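Minor fimbrium subunit Mfa5 (Porphyromonas gingivalis ATCC 33277, PDB 6TNJ) serves as an accessory subunit of the minor fimbriae, surface pili that mediate biofilm formation and adhesion to host cells and other oral bacteria. Local coordinates at residues I15-S20 against T85-T90; D118-E123 against A205-Y210. All coordinates share one frame; numbering follows the deposited sequence. Where two conformers were deposited one is given.

Contact 1. Residues I15-S20 against T85-T90; sequences IDQSSS and TPIWGT. With CA (calcium ion), chain C.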
loop_
_atom_site.group_PDB
_atom_site.type_symbol
_atom_site.label_atom_id
_atom_site.label_comp_id
_atom_site.label_asym_id
_atom_site.label_seq_id
_atom_site.Cartn_x
_atom_site.Cartn_y
_atom_site.Cartn_z
ATOM N N ILE A 15 3.735 -6.267 1.616
ATOM C CA ILE A 15 4.280 -5.873 2.912
ATOM C C ILE A 15 5.266 -4.731 2.727
ATOM O O ILE A 15 6.280 -4.867 2.036
ATOM C CB ILE A 15 4.961 -7.041 3.639
ATOM C CG1 ILE A 15 4.021 -8.239 3.773
ATOM C CG2 ILE A 15 5.433 -6.572 4.985
ATOM C CD1 ILE A 15 2.791 -7.976 4.584
ATOM N N ASP A 16 4.989 -3.615 3.388
ATOM C CA ASP A 16 5.902 -2.470 3.446
ATOM C C ASP A 16 7.104 -2.796 4.341
ATOM O O ASP A 16 6.934 -3.058 5.535
ATOM C CB ASP A 16 5.103 -1.289 3.991
ATOM C CG ASP A 16 5.894 -0.008 4.092
ATOM O OD1 ASP A 16 7.090 0.001 3.707
ATOM O OD2 ASP A 16 5.300 0.981 4.581
ATOM N N GLN A 17 8.319 -2.746 3.776
ATOM C CA GLN A 17 9.552 -2.958 4.530
ATOM C C GLN A 17 10.394 -1.684 4.549
ATOM O O GLN A 17 11.630 -1.716 4.419
ATOM C CB GLN A 17 10.363 -4.148 3.981
ATOM C CG GLN A 17 10.810 -4.063 2.520
ATOM C CD GLN A 17 11.840 -5.115 2.112
ATOM O OE1 GLN A 17 11.874 -6.240 2.638
ATOM N NE2 GLN A 17 12.689 -4.746 1.162
ATOM N N SER A 18 9.754 -0.537 4.737
ATOM C CA SER A 18 10.490 0.715 4.811
ATOM C C SER A 18 11.364 0.752 6.063
ATOM O O SER A 18 11.209 -0.043 6.991
ATOM C CB SER A 18 9.532 1.905 4.813
ATOM O OG SER A 18 8.779 1.929 3.622
ATOM N N SER A 19 12.312 1.705 6.071
ATOM C CA SER A 19 13.282 1.864 7.150
ATOM C C SER A 19 12.646 1.948 8.542
ATOM O O SER A 19 13.246 1.522 9.518
ATOM C CB SER A 19 14.120 3.119 6.882
ATOM O OG SER A 19 15.001 2.885 5.808
ATOM N N SER A 20 11.436 2.478 8.606
ATOM C CA SER A 20 10.604 2.654 9.800
ATOM C C SER A 20 10.341 1.349 10.536
ATOM O O SER A 20 10.032 1.367 11.741
ATOM C CB SER A 20 9.297 3.312 9.407
ATOM O OG SER A 20 8.687 2.515 8.461
ATOM N N THR A 85 13.491 -6.924 4.871
ATOM C CA THR A 85 14.632 -6.090 5.272
ATOM C C THR A 85 14.220 -4.622 5.274
ATOM O O THR A 85 13.773 -4.133 4.228
ATOM C CB THR A 85 15.805 -6.243 4.289
ATOM O OG1 THR A 85 16.137 -7.627 4.111
ATOM C CG2 THR A 85 17.024 -5.463 4.770
ATOM N N PRO A 86 14.383 -3.878 6.374
ATOM C CA PRO A 86 14.063 -2.431 6.319
ATOM C C PRO A 86 14.997 -1.704 5.372
ATOM O O PRO A 86 16.218 -1.817 5.486
ATOM C CB PRO A 86 14.259 -1.956 7.764
ATOM C CG PRO A 86 14.187 -3.187 8.605
ATOM C CD PRO A 86 14.780 -4.302 7.722
ATOM N N ILE A 87 14.409 -0.940 4.448
ATOM C CA ILE A 87 15.095 -0.230 3.365
ATOM C C ILE A 87 14.372 1.099 3.153
ATOM O O ILE A 87 13.144 1.152 3.229
ATOM C CB ILE A 87 15.082 -1.049 2.051
ATOM C CG1 ILE A 87 15.826 -2.380 2.198
ATOM C CG2 ILE A 87 15.658 -0.245 0.889
ATOM C CD1 ILE A 87 17.325 -2.246 2.217
ATOM N N TRP A 88 15.114 2.175 2.858
ATOM C CA TRP A 88 14.479 3.483 2.722
ATOM C C TRP A 88 13.382 3.466 1.658
ATOM O O TRP A 88 13.457 2.750 0.651
ATOM C CB TRP A 88 15.502 4.578 2.390
ATOM C CG TRP A 88 16.068 4.486 1.018
ATOM C CD1 TRP A 88 17.178 3.777 0.621
ATOM C CD2 TRP A 88 15.559 5.117 -0.155
ATOM N NE1 TRP A 88 17.376 3.931 -0.732
ATOM C CE2 TRP A 88 16.403 4.758 -1.230
ATOM C CE3 TRP A 88 14.475 5.954 -0.405
ATOM C CZ2 TRP A 88 16.185 5.203 -2.532
ATOM C CZ3 TRP A 88 14.260 6.395 -1.704
ATOM C CH2 TRP A 88 15.109 6.021 -2.745
ATOM N N GLY A 89 12.347 4.252 1.903
ATOM C CA GLY A 89 11.343 4.601 0.911
ATOM C C GLY A 89 10.033 3.867 1.139
ATOM O O GLY A 89 9.997 2.759 1.688
ATOM N N THR A 90 8.930 4.509 0.724
ATOM C CA THR A 90 7.608 3.913 0.852
ATOM C C THR A 90 6.813 4.110 -0.444
ATOM O O THR A 90 6.028 5.053 -0.568
ATOM C CB THR A 90 6.884 4.492 2.061
ATOM O OG1 THR A 90 7.752 4.413 3.212
ATOM C CG2 THR A 90 5.629 3.702 2.301
HETATM CA CA CA C . 7.383 3.185 7.063
HETATM O O HOH W 1 6.098 3.275 5.642
HETATM O O HOH W 2 6.754 5.265 8.896
HETATM O O HOH W 3 8.109 5.312 6.790
#

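Contact 2. Residues D118-E123 against A205-Y210; sequences DGLATE and AGALVY. With CA (calcium ion), chain C.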
loop_
_atom_site.group_PDB
_atom_site.type_symbol
_atom_site.label_atom_id
_atom_site.label_comp_id
_atom_site.label_asym_id
_atom_site.label_seq_id
_atom_site.Cartn_x
_atom_site.Cartn_y
_atom_site.Cartn_z
ATOM N N ASP A 118 3.339 0.761 7.617
ATOM C CA ASP A 118 3.532 1.495 8.859
ATOM C C ASP A 118 3.807 2.975 8.618
ATOM O O ASP A 118 4.369 3.645 9.487
ATOM C CB ASP A 118 4.675 0.877 9.682
ATOM C CG ASP A 118 6.037 1.157 9.100
ATOM O OD1 ASP A 118 6.138 1.340 7.871
ATOM O OD2 ASP A 118 7.007 1.209 9.870
ATOM N N GLY A 119 3.416 3.520 7.476
ATOM C CA GLY A 119 3.729 4.930 7.311
ATOM C C GLY A 119 3.070 5.549 6.106
ATOM O O GLY A 119 2.309 4.908 5.381
ATOM N N LEU A 120 3.371 6.826 5.917
ATOM C CA LEU A 120 2.927 7.537 4.729
ATOM C C LEU A 120 3.651 7.029 3.506
ATOM O O LEU A 120 4.859 6.787 3.552
ATOM C CB LEU A 120 3.249 9.016 4.843
ATOM C CG LEU A 120 2.744 9.823 6.018
ATOM C CD1 LEU A 120 3.275 11.221 5.911
ATOM C CD2 LEU A 120 1.284 9.811 5.953
ATOM N N ALA A 121 2.940 6.954 2.391
ATOM C CA ALA A 121 3.616 6.763 1.113
ATOM C C ALA A 121 4.439 8.009 0.806
ATOM O O ALA A 121 3.996 9.129 1.050
ATOM C CB ALA A 121 2.581 6.493 0.011
ATOM N N THR A 122 5.654 7.811 0.309
ATOM C CA THR A 122 6.531 8.910 -0.037
ATOM C C THR A 122 7.097 8.784 -1.437
ATOM O O THR A 122 7.915 9.620 -1.825
ATOM C CB THR A 122 7.693 9.033 0.967
ATOM O OG1 THR A 122 8.381 7.777 1.092
ATOM C CG2 THR A 122 7.168 9.465 2.321
ATOM N N GLU A 123 6.694 7.760 -2.180
ATOM C CA GLU A 123 7.127 7.536 -3.544
ATOM C C GLU A 123 5.898 7.229 -4.383
ATOM O O GLU A 123 4.910 6.673 -3.890
ATOM C CB GLU A 123 8.134 6.373 -3.624
ATOM C CG GLU A 123 9.592 6.787 -3.437
ATOM C CD GLU A 123 10.003 6.969 -1.974
ATOM O OE1 GLU A 123 9.349 6.421 -1.070
ATOM O OE2 GLU A 123 10.986 7.690 -1.725
ATOM N N ALA A 205 12.180 12.600 -2.871
ATOM C CA ALA A 205 10.723 12.497 -2.874
ATOM C C ALA A 205 10.192 12.993 -1.526
ATOM O O ALA A 205 10.797 13.885 -0.916
ATOM C CB ALA A 205 10.307 11.068 -3.204
ATOM N N GLY A 206 9.077 12.442 -1.071
ATOM C CA GLY A 206 8.472 12.940 0.162
ATOM C C GLY A 206 6.979 12.725 0.195
ATOM O O GLY A 206 6.369 12.230 -0.743
ATOM N N ALA A 207 6.394 13.057 1.350
ATOM C CA ALA A 207 4.945 13.016 1.501
ATOM C C ALA A 207 4.270 13.888 0.460
ATOM O O ALA A 207 3.190 13.551 -0.034
ATOM C CB ALA A 207 4.568 13.467 2.918
ATOM N N LEU A 208 4.919 14.985 0.081
ATOM C CA LEU A 208 4.528 15.816 -1.040
ATOM C C LEU A 208 5.761 16.060 -1.884
ATOM O O LEU A 208 6.820 16.359 -1.329
ATOM C CB LEU A 208 3.931 17.156 -0.580
ATOM C CG LEU A 208 2.560 17.121 0.113
ATOM C CD1 LEU A 208 2.169 18.507 0.550
ATOM C CD2 LEU A 208 1.519 16.513 -0.841
ATOM N N VAL A 209 5.642 15.924 -3.201
ATOM C CA VAL A 209 6.772 16.132 -4.104
ATOM C C VAL A 209 6.446 17.322 -4.997
ATOM O O VAL A 209 5.488 17.284 -5.781
ATOM C CB VAL A 209 7.106 14.889 -4.936
ATOM C CG1 VAL A 209 8.343 15.148 -5.773
ATOM C CG2 VAL A 209 7.327 13.704 -4.068
ATOM N N TYR A 210 7.244 18.369 -4.868
ATOM C CA TYR A 210 6.996 19.608 -5.601
ATOM C C TYR A 210 7.136 19.393 -7.107
ATOM O O TYR A 210 8.053 18.724 -7.580
ATOM C CB TYR A 210 7.963 20.666 -5.080
ATOM C CG TYR A 210 7.854 22.037 -5.692
ATOM C CD1 TYR A 210 6.640 22.708 -5.736
ATOM C CD2 TYR A 210 8.976 22.669 -6.200
ATOM C CE1 TYR A 210 6.539 23.957 -6.303
ATOM C CE2 TYR A 210 8.891 23.924 -6.743
ATOM C CZ TYR A 210 7.664 24.565 -6.789
ATOM O OH TYR A 210 7.569 25.820 -7.350
HETATM CA CA CA C . 7.383 3.185 7.063
HETATM O O HOH W 2 6.754 5.265 8.896
HETATM O O HOH W 4 2.096 11.117 0.487
HETATM O O HOH W 1 6.098 3.275 5.642
HETATM O O HOH W 3 8.109 5.312 6.790
#

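Contact 1. Residues I15-S20 against T85-T90
The metal ion-dependent adhesion site (MIDAS) of a von Willebrand factor A domain joins these segments: the Asp-x-Ser-x-Ser loop of Asp-16, Ser-18 and Ser-20, leaving the end of strand 9-16, packs against the 85-90 loop, where Thr-90 meets Asp-16 and Ser-18. Ser-20 OG binds the calcium ion directly, at 2.0 Å. Asp-16 was deposited in two conformers; in the one described it reaches the ion through water 1, a calcium ligand that donates to Asp-16 OD2 at 2.7 Å. That conformer places CG anti to N (chi1 -179°), which brings the carboxylate up to Thr-90; the two side chains cross at about a right angle, with Asp-16 OD2 3.6 Å from Thr-90 CG2. In the same conformer Asp-16 OD1 accepts from Ser-18 N in an Asx turn, while OD2 is also hydrogen-bonded to Ser-117 OG. Ser-18 OG lies near Thr-90 OG1, a tentative pairing because Ser-18 too has two conformers.

Farther along, Gln-17 grips the start of the 85-90 loop. Its OE1 accepts a hydrogen bond from Thr-85 N at 2.8 Å, nearly straight (175°), the donor standing well above the amide plane, and its NE2 is held by Asp-61. The backbone oxygen Gln-17 O accepts from Ile-87 N at 2.9 Å and receives a CA-H...O contact from Pro-86 CA at 3.2 Å. Beyond it, Pro-86 CB lies 4.0 Å from Ser-19 CA.

Contact 2. Residues D118-E123 against A205-Y210
Thr-122 and Gly-206 meet through their backbones: Gly-206 N donates to Thr-122 O at 3.1 Å, in the carbonyl plane and on a lone pair, while Thr-122 CA offers a CA-H...O contact to Gly-206 O at 3.4 Å. With chi1 of 53°, Thr-122 sets OG1 between its N and carbonyl carbon and turns the methyl CG2 toward segment 205-210, 3.8 Å from Ala-207 N. The apolar side-chain contact is between Leu-120 CD1 and Ala-207 CB, 4.0 Å apart. Glu-123 OE2, in the conformer described of two deposited, faces the methyl of Ala-205. Water 4 bridges the backbones, donating to Ala-121 O at 2.8 Å and to Ala-207 O at 2.7 Å.

The 118-123 segment is the loop following strand 110-117 of the von Willebrand factor A sheet, and it touches the turn leading into the short strand 209-210 of a separate, smaller sheet. Behind the direct contact, Thr-122 OG1 donates to OE1 of that Glu-123 conformer at 2.7 Å, approaching from above the carboxylate plane. Leu-120 also rests on helix 252-259. At the start of the loop Asp-118 OD1 binds the calcium ion at 2.4 Å, and Asp-118 OD2 forms a salt bridge with Arg-28.

Overall arrangement
Contacts 1 and 2 follow one another along the chain, their centres about 13 Å apart, and share one calcium ion with waters 1, 2 and 3. Contact 1 supplies Ser-20 and contact 2 Asp-118 as direct ligands, and Ser-20 OG lies 2.6 Å from Asp-118 OD2, probably hydrogen-bonded. A second link is a probable hydrogen bond from Thr-90 N to Glu-123 OE1 at 2.7 Å, between the metal-site loop 85-90 and segment 118-123, while Thr-90 CB packs 3.4 Å from Leu-120 O. Segment 118-123 thus runs from the adhesion-site metal to segment 205-210, where the Ala-205 side chain is about 14 Å from the other calcium ion.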